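Side-chain contacts in Sb(V)-As(V) reductase (Leishmania major, PDB 2J6P), which reduces pentavalent antimony and arsenic compounds, probably to their trivalent forms, using a rhodanese-like fold related to that of Cdc25 phosphatases: residues V13-N18 against K68-F73; M46-I49 against M55-K58; K58-L63 against L91-L96; N87-A92 against P101-L106. All coordinates share one frame; numbering follows the deposited sequence.

Contact 1. Residues V13-N18 against K68-F73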
loop_
_atom_site.group_PDB
_atom_site.type_symbol
_atom_site.label_atom_id
_atom_site.label_comp_id
_atom_site.label_asym_id
_atom_site.label_seq_id
_atom_site.Cartn_x
_atom_site.Cartn_y
_atom_site.Cartn_z
ATOM N N VAL A 13 6.226 26.392 -5.555
ATOM C CA VAL A 13 6.153 27.215 -6.747
ATOM C C VAL A 13 6.960 28.571 -6.587
ATOM O O VAL A 13 7.647 29.026 -7.549
ATOM C CB VAL A 13 4.633 27.487 -7.044
ATOM C CG1 VAL A 13 4.440 28.645 -8.084
ATOM C CG2 VAL A 13 3.933 26.145 -7.486
ATOM N N GLU A 14 6.844 29.226 -5.439
ATOM C CA GLU A 14 7.636 30.416 -5.164
ATOM C C GLU A 14 9.115 30.136 -5.452
ATOM O O GLU A 14 9.780 30.961 -6.006
ATOM C CB GLU A 14 7.510 30.829 -3.698
ATOM C CG GLU A 14 6.153 31.554 -3.248
ATOM C CD GLU A 14 6.033 31.729 -1.621
ATOM O OE1 GLU A 14 7.153 32.040 -1.011
ATOM O OE2 GLU A 14 4.876 31.486 -1.002
ATOM N N LEU A 15 9.634 28.953 -5.077
ATOM C CA LEU A 15 11.045 28.665 -5.229
ATOM C C LEU A 15 11.375 28.439 -6.665
ATOM O O LEU A 15 12.458 28.726 -7.124
ATOM C CB LEU A 15 11.428 27.363 -4.471
ATOM C CG LEU A 15 11.480 27.224 -2.958
ATOM C CD1 LEU A 15 11.909 25.771 -2.605
ATOM C CD2 LEU A 15 12.433 28.232 -2.213
ATOM N N LEU A 16 10.461 27.825 -7.370
ATOM C CA LEU A 16 10.714 27.421 -8.716
ATOM C C LEU A 16 10.710 28.668 -9.585
ATOM O O LEU A 16 11.311 28.664 -10.598
ATOM C CB LEU A 16 9.622 26.422 -9.218
ATOM C CG LEU A 16 9.723 25.011 -8.571
ATOM C CD1 LEU A 16 8.746 24.091 -9.243
ATOM C CD2 LEU A 16 11.172 24.401 -8.504
ATOM N N ASP A 17 10.033 29.725 -9.136
ATOM C CA ASP A 17 9.655 30.873 -9.993
ATOM C C ASP A 17 10.701 31.951 -9.852
ATOM O O ASP A 17 10.763 32.906 -10.581
ATOM C CB ASP A 17 8.333 31.433 -9.530
ATOM C CG ASP A 17 7.152 30.769 -10.214
ATOM O OD1 ASP A 17 7.329 29.894 -11.097
ATOM O OD2 ASP A 17 6.019 31.152 -9.917
ATOM N N ASN A 18 11.536 31.774 -8.883
ATOM C CA ASN A 18 12.556 32.697 -8.629
ATOM C C ASN A 18 13.870 32.088 -9.092
ATOM O O ASN A 18 14.309 31.125 -8.526
ATOM C CB ASN A 18 12.541 32.958 -7.136
ATOM C CG ASN A 18 13.641 33.886 -6.697
ATOM O OD1 ASN A 18 14.825 33.758 -7.114
ATOM N ND2 ASN A 18 13.271 34.814 -5.825
ATOM N N LYS A 68 23.385 23.217 -3.398
ATOM C CA LYS A 68 21.940 23.247 -3.196
ATOM C C LYS A 68 21.724 23.613 -1.746
ATOM O O LYS A 68 22.475 23.107 -0.843
ATOM C CB LYS A 68 21.294 21.893 -3.636
ATOM C CG LYS A 68 21.316 21.713 -5.305
ATOM C CD LYS A 68 20.548 22.805 -6.021
ATOM C CE LYS A 68 20.233 22.678 -7.677
ATOM N NZ LYS A 68 21.343 21.868 -7.785
ATOM N N GLU A 69 20.654 24.364 -1.461
ATOM C CA GLU A 69 20.289 24.658 -0.049
ATOM C C GLU A 69 19.016 24.039 0.325
ATOM O O GLU A 69 18.741 23.929 1.536
ATOM C CB GLU A 69 20.096 26.202 0.194
ATOM C CG GLU A 69 21.426 26.922 -0.069
ATOM C CD GLU A 69 21.303 28.468 -0.194
ATOM O OE1 GLU A 69 20.247 29.053 0.185
ATOM O OE2 GLU A 69 22.317 29.077 -0.671
ATOM N N LEU A 70 18.213 23.613 -0.640
ATOM C CA LEU A 70 16.974 22.890 -0.287
ATOM C C LEU A 70 16.830 21.627 -1.167
ATOM O O LEU A 70 17.048 21.709 -2.425
ATOM C CB LEU A 70 15.737 23.695 -0.582
ATOM C CG LEU A 70 15.406 24.860 0.365
ATOM C CD1 LEU A 70 16.218 26.100 -0.202
ATOM C CD2 LEU A 70 13.830 25.136 0.478
ATOM N N ALA A 71 16.402 20.522 -0.554
ATOM C CA ALA A 71 16.124 19.304 -1.373
ATOM C C ALA A 71 14.702 18.966 -1.005
ATOM O O ALA A 71 14.389 18.777 0.206
ATOM C CB ALA A 71 17.053 18.216 -0.990
ATOM N N VAL A 72 13.845 18.967 -2.023
ATOM C CA VAL A 72 12.403 18.793 -1.804
ATOM C C VAL A 72 12.019 17.383 -2.374
ATOM O O VAL A 72 12.130 17.101 -3.572
ATOM C CB VAL A 72 11.615 19.886 -2.550
ATOM C CG1 VAL A 72 10.100 19.681 -2.362
ATOM C CG2 VAL A 72 11.976 21.331 -1.972
ATOM N N PHE A 73 11.673 16.479 -1.482
ATOM C CA PHE A 73 11.330 15.138 -1.856
ATOM C C PHE A 73 9.792 15.122 -2.121
ATOM O O PHE A 73 9.008 15.640 -1.302
ATOM C CB PHE A 73 11.681 14.257 -0.685
ATOM C CG PHE A 73 13.246 13.993 -0.575
ATOM C CD1 PHE A 73 14.098 15.008 -0.194
ATOM C CD2 PHE A 73 13.788 12.731 -0.964
ATOM C CE1 PHE A 73 15.512 14.821 -0.206
ATOM C CE2 PHE A 73 15.147 12.486 -0.889
ATOM C CZ PHE A 73 16.027 13.577 -0.617
#
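Leu15, on helix 9-17, reaches across to Leu70 and Val72 on strand 70-74, one of the inner strands of the parallel sheet in this rhodanese-like alpha/beta fold. The helix lies over one face of the sheet, and a single leucine makes the whole link. Its CB already points at the strand but stays well short of it. Leu15 CG comes next, at 4.7 Å from Leu70 CD2, still too far for close packing. Only the methyls arrive. With CD1 in line with the extended CA-CB-CG path (chi2 -180°), that branch of Leu15 goes furthest and meets Leu70 CD2 at 3.7 Å, the closest approach between the two segments. The same Leu15 CD1 lies 4.5 Å from Val72 CG2, a looser touch on the next residue of this face. The other branch, Leu15 CD2, is more loosely placed, 4.3 Å from the same Leu70 CD2.

No hydrogen bond spans the gap; the link is apolar and small, burying about 100 Å² in all. Leu70 and Val72 face the helix, while Phe73 turns to the other side of the sheet, where its ring meets that of Phe89. Leu70 is flanked in turn by Tyr104 of strand 102-106. Leu15 also packs on Ser21 in the following helix 19-23, whose start Asn18 caps: Asn18 OD1 accepts from Ser21 N.

Contact 2. Residues M46-I49 against M55-K58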
loop_
_atom_site.group_PDB
_atom_site.type_symbol
_atom_site.label_atom_id
_atom_site.label_comp_id
_atom_site.label_asym_id
_atom_site.label_seq_id
_atom_site.Cartn_x
_atom_site.Cartn_y
_atom_site.Cartn_z
ATOM N N MET A 46 14.718 9.379 -7.553
ATOM C CA MET A 46 15.406 8.444 -6.711
ATOM C C MET A 46 14.308 7.523 -6.209
ATOM O O MET A 46 13.651 7.825 -5.158
ATOM C CB MET A 46 16.052 9.186 -5.497
ATOM C CG MET A 46 17.178 10.148 -5.895
ATOM S SD MET A 46 18.708 9.219 -6.161
ATOM C CE MET A 46 19.027 8.546 -4.539
ATOM N N PRO A 47 14.050 6.412 -6.939
ATOM C CA PRO A 47 12.823 5.675 -6.559
ATOM C C PRO A 47 13.075 5.048 -5.199
ATOM O O PRO A 47 14.039 4.226 -4.977
ATOM C CB PRO A 47 12.682 4.571 -7.650
ATOM C CG PRO A 47 13.912 4.697 -8.483
ATOM C CD PRO A 47 14.773 5.815 -8.057
ATOM N N THR A 48 12.252 5.427 -4.256
ATOM C CA THR A 48 12.400 4.855 -2.882
ATOM C C THR A 48 12.411 3.307 -2.866
ATOM O O THR A 48 13.106 2.680 -2.058
ATOM C CB THR A 48 11.251 5.394 -2.015
ATOM O OG1 THR A 48 11.520 6.828 -1.893
ATOM C CG2 THR A 48 11.330 4.780 -0.554
ATOM N N ILE A 49 11.609 2.675 -3.733
ATOM C CA ILE A 49 11.479 1.255 -3.659
ATOM C C ILE A 49 12.770 0.519 -3.910
ATOM O O ILE A 49 12.932 -0.581 -3.440
ATOM C CB ILE A 49 10.287 0.824 -4.604
ATOM C CG1 ILE A 49 9.894 -0.572 -4.433
ATOM C CG2 ILE A 49 10.640 0.982 -6.009
ATOM C CD1 ILE A 49 8.740 -0.905 -5.506
ATOM N N MET A 55 23.546 5.176 -2.899
ATOM C CA MET A 55 22.968 6.072 -3.891
ATOM C C MET A 55 22.593 7.395 -3.166
ATOM O O MET A 55 22.676 8.455 -3.741
ATOM C CB MET A 55 21.732 5.321 -4.467
ATOM C CG MET A 55 22.317 4.169 -5.525
ATOM S SD MET A 55 20.830 3.247 -6.126
ATOM C CE MET A 55 20.088 4.486 -7.160
ATOM N N TYR A 56 22.028 7.314 -1.953
ATOM C CA TYR A 56 21.664 8.539 -1.194
ATOM C C TYR A 56 22.954 9.294 -0.754
ATOM O O TYR A 56 22.928 10.444 -0.740
ATOM C CB TYR A 56 20.924 8.156 0.103
ATOM C CG TYR A 56 19.483 7.661 -0.210
ATOM C CD1 TYR A 56 19.240 6.310 -0.332
ATOM C CD2 TYR A 56 18.475 8.560 -0.573
ATOM C CE1 TYR A 56 17.951 5.839 -0.693
ATOM C CE2 TYR A 56 17.199 8.148 -0.875
ATOM C CZ TYR A 56 16.947 6.753 -0.983
ATOM O OH TYR A 56 15.705 6.205 -1.285
ATOM N N GLU A 57 24.029 8.578 -0.466
ATOM C CA GLU A 57 25.358 9.160 -0.129
ATOM C C GLU A 57 25.887 9.927 -1.283
ATOM O O GLU A 57 26.249 11.136 -1.126
ATOM C CB GLU A 57 26.337 8.059 0.283
ATOM C CG GLU A 57 25.917 7.612 1.635
ATOM C CD GLU A 57 26.671 6.322 2.085
ATOM O OE1 GLU A 57 27.663 5.983 1.452
ATOM O OE2 GLU A 57 26.226 5.646 3.024
ATOM N N LYS A 58 25.766 9.360 -2.488
ATOM C CA LYS A 58 26.316 10.070 -3.656
ATOM C C LYS A 58 25.380 11.228 -3.970
ATOM O O LYS A 58 25.840 12.302 -4.398
ATOM C CB LYS A 58 26.350 9.139 -4.897
ATOM C CG LYS A 58 27.418 8.129 -4.793
ATOM C CD LYS A 58 27.399 6.934 -5.860
ATOM C CE LYS A 58 28.788 6.322 -5.886
ATOM N NZ LYS A 58 29.254 5.970 -7.263
HETATM O O HOH W 1 13.966 7.869 -2.452
#
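Met46 lays its terminal methyl over the ring of Tyr56, closing the loop that leads from strand 44-45 of the rhodanese-like sheet into helix 53-65. This is the tight half of the contact. Met46 CE stands 4.2 Å from the centroid of the Tyr56 ring and 19° off the ring normal, a CH-pi contact shifted toward the CD2-CE2 side. Two bends in the thioether, chi2 -80° and chi3 -63°, fold the chain so that Met46 CE lands there and also against the helix backbone, 3.7 Å from Met55 O. Met55 CB adds an apolar contact to Met46 CE at 4.2 Å.

At the phenol end the packing gives way to water. Tyr56 OH gets no closer than 3.9 Å to Thr48 CA, and an ordered water fills the polar gap, lying at the edge of the ring in its plane. The water donates to Met46 O and to Thr48 OG1, and it is also hydrogen-bonded to Tyr56 OH, each of the three at 2.7 Å. A bound sulfate lies about 5 Å from the side chain of Thr48. Further out, Met55 packs on Asn87 of the second subunit. Neither hydroxyl depends on the water alone: Thr48 OG1 pairs with Arg81 O, and Tyr56 OH with Arg88 NH1.

Contact 3. Residues K58-L63 against L91-L96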
loop_
_atom_site.group_PDB
_atom_site.type_symbol
_atom_site.label_atom_id
_atom_site.label_comp_id
_atom_site.label_asym_id
_atom_site.label_seq_id
_atom_site.Cartn_x
_atom_site.Cartn_y
_atom_site.Cartn_z
ATOM N N LYS A 58 25.766 9.360 -2.488
ATOM C CA LYS A 58 26.316 10.070 -3.656
ATOM C C LYS A 58 25.380 11.228 -3.970
ATOM O O LYS A 58 25.840 12.302 -4.398
ATOM C CB LYS A 58 26.350 9.139 -4.897
ATOM C CG LYS A 58 27.418 8.129 -4.793
ATOM C CD LYS A 58 27.399 6.934 -5.860
ATOM C CE LYS A 58 28.788 6.322 -5.886
ATOM N NZ LYS A 58 29.254 5.970 -7.263
ATOM N N LEU A 59 24.052 11.060 -3.747
ATOM C CA LEU A 59 23.242 12.272 -3.992
ATOM C C LEU A 59 23.610 13.426 -2.981
ATOM O O LEU A 59 23.621 14.600 -3.357
ATOM C CB LEU A 59 21.731 11.972 -3.786
ATOM C CG LEU A 59 20.794 13.136 -4.112
ATOM C CD1 LEU A 59 20.850 13.705 -5.650
ATOM C CD2 LEU A 59 19.278 12.637 -3.799
ATOM N N ALA A 60 23.805 13.055 -1.708
ATOM C CA ALA A 60 24.152 14.040 -0.668
ATOM C C ALA A 60 25.420 14.748 -1.113
ATOM O O ALA A 60 25.474 15.966 -1.022
ATOM C CB ALA A 60 24.358 13.309 0.718
ATOM N N LYS A 61 26.463 14.024 -1.543
ATOM C CA LYS A 61 27.705 14.752 -1.898
ATOM C C LYS A 61 27.432 15.633 -3.125
ATOM O O LYS A 61 27.851 16.786 -3.210
ATOM C CB LYS A 61 28.771 13.697 -2.260
ATOM C CG LYS A 61 30.169 14.270 -2.755
ATOM C CD LYS A 61 31.118 13.094 -2.930
ATOM C CE LYS A 61 32.634 13.405 -2.672
ATOM N NZ LYS A 61 33.036 14.091 -3.868
ATOM N N THR A 62 26.678 15.094 -4.109
ATOM C CA THR A 62 26.429 15.871 -5.350
ATOM C C THR A 62 25.688 17.112 -5.054
ATOM O O THR A 62 26.038 18.200 -5.538
ATOM C CB THR A 62 25.629 15.042 -6.378
ATOM O OG1 THR A 62 26.487 13.962 -6.778
ATOM C CG2 THR A 62 25.359 15.846 -7.674
ATOM N N LEU A 63 24.658 17.013 -4.226
ATOM C CA LEU A 63 23.907 18.239 -3.960
ATOM C C LEU A 63 24.708 19.256 -3.142
ATOM O O LEU A 63 24.502 20.465 -3.272
ATOM C CB LEU A 63 22.530 17.988 -3.321
ATOM C CG LEU A 63 21.630 17.054 -4.267
ATOM C CD1 LEU A 63 20.305 16.814 -3.495
ATOM C CD2 LEU A 63 21.308 17.598 -5.746
ATOM N N LEU A 91 19.574 10.687 6.752
ATOM C CA LEU A 91 20.556 9.745 7.449
ATOM C C LEU A 91 21.880 9.640 6.675
ATOM O O LEU A 91 22.951 9.699 7.248
ATOM C CB LEU A 91 19.980 8.372 7.740
ATOM C CG LEU A 91 18.687 8.441 8.632
ATOM C CD1 LEU A 91 17.680 7.257 8.285
ATOM C CD2 LEU A 91 19.247 8.373 10.050
ATOM N N ALA A 92 21.839 9.553 5.361
ATOM C CA ALA A 92 23.104 9.619 4.573
ATOM C C ALA A 92 23.853 10.937 4.706
ATOM O O ALA A 92 25.121 10.946 4.827
ATOM C CB ALA A 92 22.864 9.358 3.058
ATOM N N GLN A 93 23.148 12.064 4.736
ATOM C CA GLN A 93 23.864 13.383 4.896
ATOM C C GLN A 93 24.578 13.362 6.295
ATOM O O GLN A 93 25.695 13.760 6.399
ATOM C CB GLN A 93 22.905 14.575 4.950
ATOM C CG GLN A 93 22.402 14.927 3.654
ATOM C CD GLN A 93 21.618 16.209 3.761
ATOM O OE1 GLN A 93 20.674 16.279 4.489
ATOM N NE2 GLN A 93 21.974 17.195 2.990
ATOM N N LYS A 94 23.881 12.933 7.344
ATOM C CA LYS A 94 24.474 12.907 8.658
ATOM C C LYS A 94 25.711 11.952 8.591
ATOM O O LYS A 94 26.742 12.272 9.088
ATOM C CB LYS A 94 23.506 12.365 9.683
ATOM C CG LYS A 94 23.904 12.633 11.247
ATOM C CD LYS A 94 22.607 12.813 12.117
ATOM C CE LYS A 94 22.932 12.502 13.660
ATOM N NZ LYS A 94 22.044 13.241 14.680
ATOM N N LYS A 95 25.604 10.781 7.970
ATOM C CA LYS A 95 26.729 9.876 7.985
ATOM C C LYS A 95 27.940 10.498 7.288
ATOM O O LYS A 95 29.073 10.306 7.686
ATOM C CB LYS A 95 26.299 8.520 7.370
ATOM C CG LYS A 95 27.440 7.562 6.991
ATOM C CD LYS A 95 26.908 6.189 6.728
ATOM C CE LYS A 95 27.810 5.484 5.641
ATOM N NZ LYS A 95 27.240 4.156 5.136
ATOM N N LEU A 96 27.727 11.329 6.298
ATOM C CA LEU A 96 28.806 11.791 5.540
ATOM C C LEU A 96 29.292 13.108 6.160
ATOM O O LEU A 96 30.332 13.619 5.716
ATOM C CB LEU A 96 28.388 12.055 4.093
ATOM C CG LEU A 96 28.179 10.738 3.221
ATOM C CD1 LEU A 96 28.081 11.153 1.775
ATOM C CD2 LEU A 96 29.287 9.775 3.329
HETATM O O HOH W 2 24.137 17.019 1.367
#
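Ala60 and Gln93 bring two helices close, their CA atoms just 5.6 Å apart, a spacing that the small alanine side chain permits. The direct contacts are apolar. Ala60 CB points at helix 81-96 and rests 3.9 Å from Gln93 CG, the aliphatic root of an otherwise polar side chain. Toward the end of that helix Leu96 adds a looser touch, its CD1 at 4.4 Å from the same Ala60 CB. One methyl therefore takes both contacts, and Leu96 remains largely in solvent.

The polar link is indirect. Gln93 starts beside its backbone N (chi1 -77°) and then runs extended, which carries the amide past the alanine methyl. There Gln93 NE2 donates to a water 2.7 Å away, and this water in turn donates to Ala60 O at 2.9 Å. Gln93 NE2 also bonds to Pro101 O, so a buried amide nitrogen has two acceptors, and these fix how the amide is rotated.

Within helix 53-65, Lys58 O accepts from both Thr62 N and Thr62 OG1, the two donors coming from opposite faces of the carbonyl plane; the hydroxyl bond is 3.0 Å long. Charge joins the helices a little to one side, where Lys95 NZ forms a salt bridge with Glu57 OE2. Leu91 and Lys94 also pack on the third subunit. Helices 53-65 and 81-96 thus lie side by side, separated in sequence by strand 70-74, as neighbouring helices of a rhodanese-like alpha/beta layer.

Contact 4. Residues N87-A92 against P101-L106. With SO4 (sulfate ion), chain J.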
loop_
_atom_site.group_PDB
_atom_site.type_symbol
_atom_site.label_atom_id
_atom_site.label_comp_id
_atom_site.label_asym_id
_atom_site.label_seq_id
_atom_site.Cartn_x
_atom_site.Cartn_y
_atom_site.Cartn_z
ATOM N N ASN A 87 13.950 10.616 4.813
ATOM C CA ASN A 87 14.590 9.927 5.978
ATOM C C ASN A 87 15.932 9.282 5.509
ATOM O O ASN A 87 16.945 9.491 6.172
ATOM C CB ASN A 87 13.692 8.789 6.514
ATOM C CG ASN A 87 12.632 9.304 7.436
ATOM O OD1 ASN A 87 12.868 10.295 8.175
ATOM N ND2 ASN A 87 11.464 8.636 7.445
ATOM N N ARG A 88 15.924 8.460 4.462
ATOM C CA ARG A 88 17.209 7.865 3.979
ATOM C C ARG A 88 18.259 8.956 3.614
ATOM O O ARG A 88 19.448 8.799 3.860
ATOM C CB ARG A 88 16.880 7.046 2.777
ATOM C CG ARG A 88 16.103 5.731 3.175
ATOM C CD ARG A 88 15.780 5.108 1.850
ATOM N NE ARG A 88 14.860 3.981 1.933
ATOM C CZ ARG A 88 14.412 3.336 0.858
ATOM N NH1 ARG A 88 14.812 3.733 -0.420
ATOM N NH2 ARG A 88 13.551 2.303 1.089
ATOM N N PHE A 89 17.801 9.996 2.920
ATOM C CA PHE A 89 18.634 11.045 2.504
ATOM C C PHE A 89 19.266 11.776 3.768
ATOM O O PHE A 89 20.510 12.010 3.825
ATOM C CB PHE A 89 17.885 12.052 1.706
ATOM C CG PHE A 89 18.809 13.177 1.150
ATOM C CD1 PHE A 89 19.863 12.855 0.278
ATOM C CD2 PHE A 89 18.697 14.499 1.654
ATOM C CE1 PHE A 89 20.745 13.876 -0.166
ATOM C CE2 PHE A 89 19.584 15.516 1.227
ATOM C CZ PHE A 89 20.640 15.197 0.305
ATOM N N ALA A 90 18.438 12.105 4.765
ATOM C CA ALA A 90 18.904 12.902 5.867
ATOM C C ALA A 90 19.865 12.001 6.615
ATOM O O ALA A 90 20.866 12.504 7.086
ATOM C CB ALA A 90 17.717 13.296 6.855
ATOM N N LEU A 91 19.574 10.687 6.752
ATOM C CA LEU A 91 20.556 9.745 7.449
ATOM C C LEU A 91 21.880 9.640 6.675
ATOM O O LEU A 91 22.951 9.699 7.248
ATOM C CB LEU A 91 19.980 8.372 7.740
ATOM C CG LEU A 91 18.687 8.441 8.632
ATOM C CD1 LEU A 91 17.680 7.257 8.285
ATOM C CD2 LEU A 91 19.247 8.373 10.050
ATOM N N ALA A 92 21.839 9.553 5.361
ATOM C CA ALA A 92 23.104 9.619 4.573
ATOM C C ALA A 92 23.853 10.937 4.706
ATOM O O ALA A 92 25.121 10.946 4.827
ATOM C CB ALA A 92 22.864 9.358 3.058
ATOM N N PRO A 101 22.091 20.326 1.407
ATOM C CA PRO A 101 20.832 21.112 1.558
ATOM C C PRO A 101 20.015 20.711 2.766
ATOM O O PRO A 101 20.164 19.566 3.265
ATOM C CB PRO A 101 20.064 20.851 0.235
ATOM C CG PRO A 101 20.656 19.505 -0.271
ATOM C CD PRO A 101 22.065 19.400 0.261
ATOM N N ALA A 102 19.090 21.607 3.176
ATOM C CA ALA A 102 18.120 21.207 4.199
ATOM C C ALA A 102 17.032 20.356 3.444
ATOM O O ALA A 102 16.884 20.410 2.226
ATOM C CB ALA A 102 17.483 22.471 4.949
ATOM N N VAL A 103 16.368 19.506 4.191
ATOM C CA VAL A 103 15.517 18.459 3.671
ATOM C C VAL A 103 13.999 18.735 3.869
ATOM O O VAL A 103 13.573 18.976 4.985
ATOM C CB VAL A 103 15.915 17.133 4.282
ATOM C CG1 VAL A 103 15.144 16.055 3.583
ATOM C CG2 VAL A 103 17.464 16.884 4.123
ATOM N N TYR A 104 13.209 18.657 2.777
ATOM C CA TYR A 104 11.824 18.946 2.837
ATOM C C TYR A 104 11.038 17.862 2.109
ATOM O O TYR A 104 11.517 17.296 1.146
ATOM C CB TYR A 104 11.459 20.278 2.119
ATOM C CG TYR A 104 12.182 21.440 2.790
ATOM C CD1 TYR A 104 11.602 22.118 3.850
ATOM C CD2 TYR A 104 13.496 21.819 2.353
ATOM C CE1 TYR A 104 12.279 23.227 4.458
ATOM C CE2 TYR A 104 14.219 22.884 3.025
ATOM C CZ TYR A 104 13.615 23.548 4.087
ATOM O OH TYR A 104 14.299 24.591 4.715
ATOM N N VAL A 105 9.796 17.674 2.516
ATOM C CA VAL A 105 8.826 16.827 1.797
ATOM C C VAL A 105 7.664 17.689 1.321
ATOM O O VAL A 105 7.147 18.523 2.068
ATOM C CB VAL A 105 8.325 15.618 2.699
ATOM C CG1 VAL A 105 7.085 14.875 2.148
ATOM C CG2 VAL A 105 9.535 14.672 2.998
ATOM N N LEU A 106 7.332 17.523 0.060
ATOM C CA LEU A 106 6.349 18.357 -0.547
ATOM C C LEU A 106 5.010 17.713 -0.040
ATOM O O LEU A 106 4.665 16.573 -0.449
ATOM C CB LEU A 106 6.436 18.231 -2.032
ATOM C CG LEU A 106 5.203 18.761 -2.780
ATOM C CD1 LEU A 106 5.145 20.366 -2.502
ATOM C CD2 LEU A 106 5.254 18.430 -4.361
HETATM S S SO4 J . 13.024 0.826 4.287
HETATM O O1 SO4 J . 12.622 -0.162 3.322
HETATM O O2 SO4 J . 14.316 0.621 4.967
HETATM O O3 SO4 J . 11.724 0.780 4.984
HETATM O O4 SO4 J . 13.222 2.123 3.585
#
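Helix 81-96 runs over strand 102-106 with the backbones well separated, Phe89 CA standing 8.1 Å from Val103 CA, and a cis peptide bond before Pro101 leads the chain into the strand. The ring of Phe89 fills the gap. Its CG is anti to the backbone N (chi1 -176°), which sends the ring toward the strand, and there it is touched on its rim. Val103 CG2 lies in the ring plane at the edge, 3.6 Å from Phe89 CD2 and 3.8 Å from Phe89 CE2. Further round, Phe89 CZ is 4.3 Å from Pro101 CG, again near the plane. The join is wholly apolar, with no hydrogen bond between the segments.

One residue earlier, Arg88 leads away from the strand. Its chain is extended from CG to NE and brings the guanidinium edge-on to a sulfate, probably from the crystallisation liquor. Arg88 NE of this chain donates to sulfate O4 at 3.0 Å on a bent path of 135°. Arg88 NH2 of this chain is placed 2.5 Å from the same sulfate O4, so short that its exact length is doubtful. The sulfate is also held by Arg88 NH1 and Glu53 N of the third subunit, which places this anion at a subunit boundary.

Phe89 and Val103 close a beta-alpha-beta unit made of strand 70-74, helix 81-96 and strand 102-106. The Phe89 ring also packs on Ala60 of helix 53-65, while Val103 reaches Ala86 and Gln93 on its own covering helix.

Overall arrangement
Contacts 2, 3 and 4 cluster, with centres 9 to 11 Å apart, whereas the centre of contact 1 is 14 to 19 Å from theirs, its helix on the opposite face of the sheet. Strands 70-74 and 102-106 bridge that distance: Phe73 N bonds to Tyr104 O at 2.8 Å, and Ala71 N to Ala102 O at the same length. Contacts 2 and 3 share helix 53-65; contacts 3 and 4 share helix 81-96, where Gln93 NE2 is 3.0 Å from Pro101 O. Arg88 ties contact 4 to contact 2, its NH1 lying 2.6 Å from Thr48 O and 2.8 Å from Tyr56 OH, while its other nitrogens hold the sulfate.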